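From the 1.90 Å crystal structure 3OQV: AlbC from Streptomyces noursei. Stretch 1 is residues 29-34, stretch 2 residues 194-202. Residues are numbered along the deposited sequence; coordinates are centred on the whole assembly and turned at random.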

# COMPACT_ATOMS: atom_id res chain seq x y z
N GLY A 29 -7.26 2.61 19.77
CA GLY A 29 -5.96 2.43 19.13
C GLY A 29 -5.33 3.75 18.70
O GLY A 29 -6.03 4.76 18.59
N GLU A 30 -4.02 3.75 18.48
CA GLU A 30 -3.32 4.99 18.12
C GLU A 30 -3.53 5.36 16.65
O GLU A 30 -4.05 6.44 16.33
CB GLU A 30 -1.82 4.88 18.42
CG GLU A 30 -1.39 5.57 19.73
CD GLU A 30 -0.39 4.74 20.54
OE1 GLU A 30 0.47 4.07 19.93
OE2 GLU A 30 -0.44 4.80 21.79
N HIS A 31 -3.01 4.53 15.76
CA HIS A 31 -2.91 4.90 14.35
C HIS A 31 -3.18 3.69 13.47
O HIS A 31 -2.65 2.61 13.72
CB HIS A 31 -1.52 5.44 14.02
CG HIS A 31 -1.37 5.87 12.60
ND1 HIS A 31 -0.78 5.08 11.63
CD2 HIS A 31 -1.73 7.02 11.97
CE1 HIS A 31 -0.81 5.71 10.47
NE2 HIS A 31 -1.39 6.89 10.65
N ALA A 32 -3.97 3.89 12.42
CA ALA A 32 -4.10 2.90 11.37
C ALA A 32 -3.64 3.46 10.03
O ALA A 32 -3.82 4.65 9.73
CB ALA A 32 -5.54 2.41 11.26
N LEU A 33 -3.06 2.58 9.23
CA LEU A 33 -2.79 2.88 7.83
C LEU A 33 -3.67 2.01 6.92
O LEU A 33 -3.70 0.78 7.05
CB LEU A 33 -1.31 2.66 7.52
CG LEU A 33 -1.00 2.56 6.03
CD1 LEU A 33 -1.09 3.93 5.39
CD2 LEU A 33 0.38 1.94 5.81
N ILE A 34 -4.39 2.66 6.02
CA ILE A 34 -5.11 1.98 4.94
C ILE A 34 -4.46 2.29 3.61
O ILE A 34 -4.53 3.42 3.12
CB ILE A 34 -6.56 2.48 4.85
CG1 ILE A 34 -7.31 2.17 6.15
CG2 ILE A 34 -7.27 1.84 3.65
CD1 ILE A 34 -8.62 2.94 6.32
N SER A 194 4.90 9.46 12.20
CA SER A 194 5.21 10.03 13.52
C SER A 194 4.18 9.68 14.60
O SER A 194 3.63 10.57 15.27
CB SER A 194 5.37 11.56 13.45
OG SER A 194 5.93 11.99 12.22
N VAL A 195 3.98 8.39 14.82
CA VAL A 195 3.06 7.92 15.84
C VAL A 195 3.73 6.78 16.57
O VAL A 195 4.65 6.16 16.03
CB VAL A 195 1.74 7.40 15.22
CG1 VAL A 195 0.89 8.57 14.73
CG2 VAL A 195 2.04 6.42 14.08
N PRO A 196 3.32 6.54 17.82
CA PRO A 196 4.04 5.56 18.63
C PRO A 196 3.79 4.14 18.13
O PRO A 196 4.66 3.28 18.24
CB PRO A 196 3.44 5.73 20.03
CG PRO A 196 2.70 7.05 20.00
CD PRO A 196 2.26 7.22 18.58
N SER A 197 2.60 3.89 17.58
CA SER A 197 2.29 2.59 17.00
C SER A 197 1.39 2.77 15.79
O SER A 197 0.66 3.76 15.70
CB SER A 197 1.61 1.67 18.01
OG SER A 197 0.29 2.10 18.30
N SER A 198 1.45 1.82 14.87
CA SER A 198 0.62 1.90 13.66
C SER A 198 0.16 0.52 13.24
O SER A 198 0.93 -0.45 13.28
CB SER A 198 1.38 2.57 12.52
OG SER A 198 0.54 2.72 11.38
N VAL A 199 -1.12 0.42 12.91
CA VAL A 199 -1.67 -0.83 12.41
C VAL A 199 -1.88 -0.72 10.91
O VAL A 199 -2.65 0.11 10.44
CB VAL A 199 -3.01 -1.14 13.10
CG1 VAL A 199 -3.77 -2.24 12.34
CG2 VAL A 199 -2.76 -1.56 14.56
N LEU A 200 -1.13 -1.51 10.16
CA LEU A 200 -1.36 -1.66 8.74
C LEU A 200 -2.54 -2.61 8.47
O LEU A 200 -2.47 -3.81 8.80
CB LEU A 200 -0.07 -2.18 8.08
CG LEU A 200 -0.01 -2.20 6.56
CD1 LEU A 200 1.44 -2.27 6.10
CD2 LEU A 200 -0.80 -3.38 6.00
N CYS A 201 -3.62 -2.08 7.90
CA CYS A 201 -4.78 -2.91 7.58
C CYS A 201 -4.61 -3.54 6.21
O CYS A 201 -4.34 -2.84 5.24
CB CYS A 201 -6.06 -2.08 7.60
SG CYS A 201 -6.28 -1.13 9.11
N TYR A 202 -4.69 -4.86 6.14
CA TYR A 202 -4.49 -5.55 4.87
C TYR A 202 -5.60 -6.58 4.62
O TYR A 202 -6.16 -7.13 5.56
CB TYR A 202 -3.11 -6.20 4.81
CG TYR A 202 -2.95 -7.38 5.75
CD1 TYR A 202 -3.16 -8.68 5.31
CD2 TYR A 202 -2.54 -7.19 7.08
CE1 TYR A 202 -3.01 -9.78 6.16
CE2 TYR A 202 -2.39 -8.28 7.96
CZ TYR A 202 -2.62 -9.57 7.48
OH TYR A 202 -2.51 -10.65 8.31
O HOH W 1 -2.09 1.74 16.35
O HOH W 2 -2.82 -0.79 4.38

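The two stretches, at least 164 residues apart in sequence where they touch, are joined as neighbouring parallel strands. The axes of strands 31-34 and 198-202 approach to 4.4 Å, with an angle of 26° between their N-to-C directions, and the contact buries 513 Å² summed over both sides. The CA atoms of A32 and V199 lie 4.6 Å apart and those of L33 and L200 4.8 Å apart, which fixes the register.

G29 makes no contact with stretch 2. The chain turns a corner at E30, whose side chain reaches across to the loop that precedes the second strand. There S197 OG donates a hydrogen bond of 2.6 Å to E30 OE1, a short link between a hydroxyl and a carboxylate. The same OE1 lies 3.2 Å from S197 N, but the angle is too poor for a second hydrogen bond. P196 CB packs 3.4 Å from E30 OE1.

H31 combines backbone and side-chain bonding. Its O accepts from V199 N at 2.8 Å, with an N-H...O angle of 162°, and S198 CA approaches H31 O at 3.3 Å in a CA-H...O contact. The side chain, with chi1 in the t well, brings ND1 to 2.7 Å from S198 OG. This hydrogen bond lies at the ring edge, near its plane, as an imidazole nitrogen requires; either atom could be the donor. NE2 is satisfied elsewhere in the structure. H31 CB also rests 3.7 Å from V195 CG2, and water 1 bridges the backbone to the loop, accepting from H31 N at 3.0 Å and donating to S197 OG at 3.1 Å.

A32 forms no direct backbone N-H...O bond to stretch 2, but its CA sits 3.3 Å from V199 O, a CA-H...O contact with an angle of 135° at the hydrogen. Its methyl shares a sheet face with V199 and C201, and A32 CB meets C201 SG at 4.2 Å in an apolar contact.

L33 carries the next pair of backbone bonds. L33 N donates to V199 O at 2.8 Å and 168°, while L33 O accepts from C201 N at 3.0 Å and 174°. Thus L33 bonds to the residues flanking L200, the pattern expected of a parallel bridge. On the face opposite A32, L33 CD2 lies 4.2 Å from L200 CG, bringing the two leucines together as apolar neighbours.

I34 adds little: its nearest side-chain approach is I34 CG1 to C201 SG, 4.6 Å.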